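Local coordinates for twin-arginine translocation pathway signal protein (Burkholderia phytofirmans, PDB 2RJO), which binds beta-D-galactopyranose in the cleft between its two lobes and is probably a periplasmic sugar-binding protein, at residues Tyr116-Phe130 with Glu153-Phe165. Sequence-based numbering, arbitrary orientation.
Sequences YDGVAYGEETATQLF and ERKAGLDAALKKF. With GAL (beta-D-galactopyranose), chain B.
Gly118 N gives a weak hydrogen bond to Glu153 OE1 near the start of helix 118-132, where Asp117 is the N-cap, its OD1 accepting from Ala120 N. Gly118, Gly122 and Gly157 let the helices approach to 6.4 Å between axes, crossing at -47°. At these glycines the backbones touch directly: CA-H...O contacts join Gly118 O to Arg154 CA (3.1 Å) and Glu123 CA to Gly157 O (3.1 Å), and a third links Val119 CA to Glu153 O. From its place against Gly118, Arg154 extends to the sugar, gripping GAL O3 through NH1 (2.9 Å) and NH2 (3.0 Å), with Trp95 in cation-pi contact. Val119 lays CG2 against Glu153 CB, and beyond Gly122 the Glu123 chain runs extended past Ala160 CB. Ala161 is a knob among Glu123, Ala126, Thr127 and Phe130, its CB tight against Ala126 CB at 3.4 Å. Phe130, with CG anti to its carbonyl carbon (chi1 -58°), brings CZ against both Leu162 CD2 and Leu158 CD1, while its CB lies over one face of the Phe165 ring, 3.8 Å from the centroid, a CH-pi contact. Ala126 and Leu158 rest on Trp202 of strand 198-203, and Phe130 and Leu162 on Ile168 of strand 168-175, placing both helices against the four-stranded parallel sheet.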
loop_
_atom_site.group_PDB
_atom_site.type_symbol
_atom_site.label_atom_id
_atom_site.label_comp_id
_atom_site.label_asym_id
_atom_site.label_seq_id
_atom_site.Cartn_x
_atom_site.Cartn_y
_atom_site.Cartn_z
ATOM N N TYR A 116 5.278 -2.195 5.342
ATOM C CA TYR A 116 6.037 -1.037 5.769
ATOM C C TYR A 116 5.476 -0.653 7.119
ATOM O O TYR A 116 4.341 -1.015 7.451
ATOM C CB TYR A 116 5.857 0.118 4.793
ATOM C CG TYR A 116 6.426 -0.131 3.428
ATOM C CD1 TYR A 116 7.583 0.506 3.019
ATOM C CD2 TYR A 116 5.784 -0.973 2.525
ATOM C CE1 TYR A 116 8.093 0.319 1.737
ATOM C CE2 TYR A 116 6.279 -1.169 1.241
ATOM C CZ TYR A 116 7.434 -0.517 0.851
ATOM O OH TYR A 116 7.929 -0.683 -0.423
ATOM N N ASP A 117 6.274 0.077 7.888
ATOM C CA ASP A 117 5.898 0.536 9.217
ATOM C C ASP A 117 4.896 1.691 9.121
ATOM O O ASP A 117 5.290 2.863 9.103
ATOM C CB ASP A 117 7.157 0.998 9.955
ATOM C CG ASP A 117 6.880 1.431 11.372
ATOM O OD1 ASP A 117 5.702 1.688 11.714
ATOM O OD2 ASP A 117 7.855 1.528 12.149
ATOM N N GLY A 118 3.607 1.361 9.088
ATOM C CA GLY A 118 2.582 2.385 8.978
ATOM C C GLY A 118 2.486 3.342 10.156
ATOM O O GLY A 118 2.026 4.481 10.002
ATOM N N VAL A 119 2.910 2.889 11.336
ATOM C CA VAL A 119 2.855 3.734 12.520
ATOM C C VAL A 119 3.897 4.834 12.404
ATOM O O VAL A 119 3.632 5.994 12.731
ATOM C CB VAL A 119 3.140 2.928 13.813
ATOM C CG1 VAL A 119 2.931 3.817 15.043
ATOM C CG2 VAL A 119 2.231 1.707 13.878
ATOM N N ALA A 120 5.085 4.469 11.931
ATOM C CA ALA A 120 6.166 5.430 11.784
ATOM C C ALA A 120 5.859 6.454 10.691
ATOM O O ALA A 120 5.877 7.659 10.935
ATOM C CB ALA A 120 7.458 4.706 11.475
ATOM N N TYR A 121 5.576 5.970 9.489
ATOM C CA TYR A 121 5.279 6.851 8.373
ATOM C C TYR A 121 4.014 7.676 8.571
ATOM O O TYR A 121 3.951 8.815 8.129
ATOM C CB TYR A 121 5.192 6.046 7.082
ATOM C CG TYR A 121 6.526 5.486 6.671
ATOM C CD1 TYR A 121 7.567 6.326 6.276
ATOM C CD2 TYR A 121 6.768 4.121 6.711
ATOM C CE1 TYR A 121 8.819 5.812 5.932
ATOM C CE2 TYR A 121 8.014 3.598 6.371
ATOM C CZ TYR A 121 9.029 4.444 5.983
ATOM O OH TYR A 121 10.259 3.911 5.636
ATOM N N GLY A 122 3.013 7.105 9.229
ATOM C CA GLY A 122 1.784 7.839 9.474
ATOM C C GLY A 122 2.088 9.012 10.385
ATOM O O GLY A 122 1.560 10.117 10.215
ATOM N N GLU A 123 2.952 8.763 11.363
ATOM C CA GLU A 123 3.354 9.794 12.296
ATOM C C GLU A 123 4.230 10.793 11.558
ATOM O O GLU A 123 4.263 11.970 11.898
ATOM C CB GLU A 123 4.122 9.182 13.474
ATOM C CG GLU A 123 4.897 10.192 14.305
ATOM C CD GLU A 123 5.205 9.690 15.707
ATOM O OE1 GLU A 123 5.628 8.517 15.849
ATOM O OE2 GLU A 123 5.030 10.479 16.660
ATOM N N GLU A 124 4.930 10.321 10.533
ATOM C CA GLU A 124 5.805 11.189 9.754
ATOM C C GLU A 124 5.031 12.223 8.945
ATOM O O GLU A 124 5.346 13.415 8.996
ATOM C CB GLU A 124 6.679 10.369 8.800
ATOM C CG GLU A 124 8.154 10.392 9.155
ATOM C CD GLU A 124 9.056 10.415 7.932
ATOM O OE1 GLU A 124 8.957 9.508 7.084
ATOM O OE2 GLU A 124 9.879 11.345 7.821
ATOM N N THR A 125 4.026 11.766 8.197
ATOM C CA THR A 125 3.221 12.667 7.375
ATOM C C THR A 125 2.385 13.593 8.258
ATOM O O THR A 125 2.165 14.760 7.923
ATOM C CB THR A 125 2.283 11.881 6.416
ATOM O OG1 THR A 125 1.266 11.204 7.166
ATOM C CG2 THR A 125 3.077 10.870 5.614
ATOM N N ALA A 126 1.931 13.072 9.393
ATOM C CA ALA A 126 1.135 13.846 10.329
ATOM C C ALA A 126 1.990 14.928 10.976
ATOM O O ALA A 126 1.520 16.043 11.220
ATOM C CB ALA A 126 0.562 12.933 11.402
ATOM N N THR A 127 3.243 14.596 11.274
ATOM C CA THR A 127 4.132 15.567 11.897
ATOM C C THR A 127 4.428 16.704 10.928
ATOM O O THR A 127 4.458 17.867 11.319
ATOM C CB THR A 127 5.453 14.911 12.334
ATOM O OG1 THR A 127 5.196 14.047 13.447
ATOM C CG2 THR A 127 6.476 15.960 12.744
ATOM N N GLN A 128 4.644 16.362 9.663
ATOM C CA GLN A 128 4.924 17.367 8.647
ATOM C C GLN A 128 3.710 18.265 8.464
ATOM O O GLN A 128 3.851 19.474 8.291
ATOM C CB GLN A 128 5.266 16.704 7.315
ATOM C CG GLN A 128 5.445 17.693 6.172
ATOM C CD GLN A 128 6.630 18.626 6.384
ATOM O OE1 GLN A 128 7.792 18.216 6.274
ATOM N NE2 GLN A 128 6.339 19.888 6.698
ATOM N N LEU A 129 2.524 17.658 8.487
ATOM C CA LEU A 129 1.281 18.394 8.331
ATOM C C LEU A 129 1.087 19.395 9.473
ATOM O O LEU A 129 0.738 20.555 9.247
ATOM C CB LEU A 129 0.103 17.419 8.290
ATOM C CG LEU A 129 -1.290 18.046 8.272
ATOM C CD1 LEU A 129 -1.514 18.757 6.942
ATOM C CD2 LEU A 129 -2.352 16.977 8.487
ATOM N N PHE A 130 1.330 18.953 10.703
ATOM C CA PHE A 130 1.160 19.836 11.844
ATOM C C PHE A 130 2.186 20.956 11.849
ATOM O O PHE A 130 1.911 22.046 12.343
ATOM C CB PHE A 130 1.241 19.046 13.152
ATOM C CG PHE A 130 0.227 17.938 13.256
ATOM C CD1 PHE A 130 -0.993 18.007 12.568
ATOM C CD2 PHE A 130 0.479 16.827 14.060
ATOM C CE1 PHE A 130 -1.939 16.982 12.683
ATOM C CE2 PHE A 130 -0.465 15.797 14.180
ATOM C CZ PHE A 130 -1.676 15.878 13.488
ATOM N N GLU A 153 -2.356 0.873 11.281
ATOM C CA GLU A 153 -1.051 1.386 11.659
ATOM C C GLU A 153 -0.875 2.871 11.358
ATOM O O GLU A 153 -0.420 3.611 12.216
ATOM C CB GLU A 153 0.059 0.574 10.980
ATOM C CG GLU A 153 -0.070 -0.918 11.201
ATOM C CD GLU A 153 1.181 -1.691 10.815
ATOM O OE1 GLU A 153 1.791 -1.376 9.768
ATOM O OE2 GLU A 153 1.542 -2.629 11.557
ATOM N N ARG A 154 -1.238 3.308 10.154
ATOM C CA ARG A 154 -1.104 4.721 9.780
ATOM C C ARG A 154 -1.947 5.609 10.709
ATOM O O ARG A 154 -1.520 6.690 11.122
ATOM C CB ARG A 154 -1.525 4.913 8.318
ATOM C CG ARG A 154 -0.661 4.111 7.348
ATOM C CD ARG A 154 -1.193 4.101 5.917
ATOM N NE ARG A 154 -0.450 3.141 5.100
ATOM C CZ ARG A 154 -0.680 2.893 3.812
ATOM N NH1 ARG A 154 -1.644 3.534 3.155
ATOM N NH2 ARG A 154 0.061 1.991 3.178
ATOM N N LYS A 155 -3.141 5.133 11.039
ATOM C CA LYS A 155 -4.029 5.855 11.934
ATOM C C LYS A 155 -3.366 5.920 13.302
ATOM O O LYS A 155 -3.511 6.906 14.037
ATOM C CB LYS A 155 -5.365 5.138 12.069
ATOM C CG LYS A 155 -6.311 5.820 13.032
ATOM C CD LYS A 155 -7.555 4.992 13.245
ATOM C CE LYS A 155 -8.553 5.733 14.130
ATOM N NZ LYS A 155 -9.670 4.842 14.518
ATOM N N ALA A 156 -2.638 4.865 13.639
ATOM C CA ALA A 156 -1.947 4.809 14.913
ATOM C C ALA A 156 -0.825 5.838 14.865
ATOM O O ALA A 156 -0.514 6.488 15.867
ATOM C CB ALA A 156 -1.388 3.406 15.145
ATOM N N GLY A 157 -0.218 5.980 13.686
ATOM C CA GLY A 157 0.843 6.953 13.519
ATOM C C GLY A 157 0.291 8.361 13.677
ATOM O O GLY A 157 0.959 9.232 14.242
ATOM N N LEU A 158 -0.927 8.585 13.175
ATOM C CA LEU A 158 -1.578 9.892 13.265
ATOM C C LEU A 158 -1.822 10.228 14.728
ATOM O O LEU A 158 -1.371 11.262 15.220
ATOM C CB LEU A 158 -2.922 9.887 12.526
ATOM C CG LEU A 158 -3.833 11.118 12.696
ATOM C CD1 LEU A 158 -3.114 12.370 12.197
ATOM C CD2 LEU A 158 -5.136 10.917 11.920
ATOM N N ASP A 159 -2.526 9.339 15.423
ATOM C CA ASP A 159 -2.841 9.540 16.835
ATOM C C ASP A 159 -1.614 9.835 17.692
ATOM O O ASP A 159 -1.730 10.469 18.746
ATOM C CB ASP A 159 -3.563 8.313 17.410
ATOM C CG ASP A 159 -4.909 8.057 16.751
ATOM O OD1 ASP A 159 -5.503 9.007 16.197
ATOM O OD2 ASP A 159 -5.386 6.902 16.805
ATOM N N ALA A 160 -0.448 9.362 17.261
ATOM C CA ALA A 160 0.788 9.588 18.007
ATOM C C ALA A 160 1.347 10.986 17.737
ATOM O O ALA A 160 1.937 11.622 18.622
ATOM C CB ALA A 160 1.825 8.535 17.631
ATOM N N ALA A 161 1.171 11.462 16.510
ATOM C CA ALA A 161 1.655 12.784 16.155
ATOM C C ALA A 161 0.808 13.800 16.922
ATOM O O ALA A 161 1.299 14.847 17.343
ATOM C CB ALA A 161 1.530 12.992 14.657
ATOM N N LEU A 162 -0.466 13.474 17.102
ATOM C CA LEU A 162 -1.393 14.335 17.825
ATOM C C LEU A 162 -0.960 14.466 19.285
ATOM O O LEU A 162 -0.961 15.565 19.844
ATOM C CB LEU A 162 -2.809 13.760 17.757
ATOM C CG LEU A 162 -3.529 13.823 16.402
ATOM C CD1 LEU A 162 -4.767 12.942 16.419
ATOM C CD2 LEU A 162 -3.910 15.254 16.101
ATOM N N LYS A 163 -0.572 13.347 19.890
ATOM C CA LYS A 163 -0.143 13.347 21.281
ATOM C C LYS A 163 1.076 14.237 21.467
ATOM O O LYS A 163 1.306 14.781 22.552
ATOM C CB LYS A 163 0.185 11.923 21.735
ATOM C CG LYS A 163 0.485 11.796 23.222
ATOM C CD LYS A 163 1.761 10.983 23.484
ATOM C CE LYS A 163 3.003 11.751 23.037
ATOM N NZ LYS A 163 4.300 11.036 23.344
ATOM N N LYS A 164 1.851 14.404 20.402
ATOM C CA LYS A 164 3.055 15.214 20.481
ATOM C C LYS A 164 2.814 16.657 20.033
ATOM O O LYS A 164 3.733 17.479 20.011
ATOM C CB LYS A 164 4.160 14.566 19.646
ATOM C CG LYS A 164 5.553 15.043 20.005
ATOM C CD LYS A 164 5.899 14.699 21.467
ATOM C CE LYS A 164 7.255 15.287 21.863
ATOM N NZ LYS A 164 7.736 14.721 23.158
ATOM N N PHE A 165 1.571 16.957 19.673
ATOM C CA PHE A 165 1.171 18.298 19.246
ATOM C C PHE A 165 -0.158 18.576 19.907
ATOM O O PHE A 165 -1.211 18.447 19.271
ATOM C CB PHE A 165 0.975 18.360 17.735
ATOM C CG PHE A 165 2.255 18.438 16.958
ATOM C CD1 PHE A 165 2.656 19.641 16.380
ATOM C CD2 PHE A 165 3.051 17.312 16.781
ATOM C CE1 PHE A 165 3.832 19.724 15.633
ATOM C CE2 PHE A 165 4.228 17.379 16.040
ATOM C CZ PHE A 165 4.619 18.589 15.464
HETATM C C1 GAL B . -4.497 0.655 -1.079
HETATM C C2 GAL B . -3.650 1.803 -0.482
HETATM C C3 GAL B . -2.302 1.222 0.002
HETATM C C4 GAL B . -2.582 0.143 1.062
HETATM C C5 GAL B . -3.462 -0.942 0.382
HETATM C C6 GAL B . -3.767 -2.022 1.399
HETATM O O1 GAL B . -5.761 1.186 -1.515
HETATM O O2 GAL B . -3.406 2.789 -1.483
HETATM O O3 GAL B . -1.505 2.252 0.585
HETATM O O4 GAL B . -3.303 0.735 2.143
HETATM O O5 GAL B . -4.733 -0.369 -0.071
HETATM O O6 GAL B . -4.562 -3.003 0.761
HETATM O O HOH W 1 1.542 -0.910 7.400
#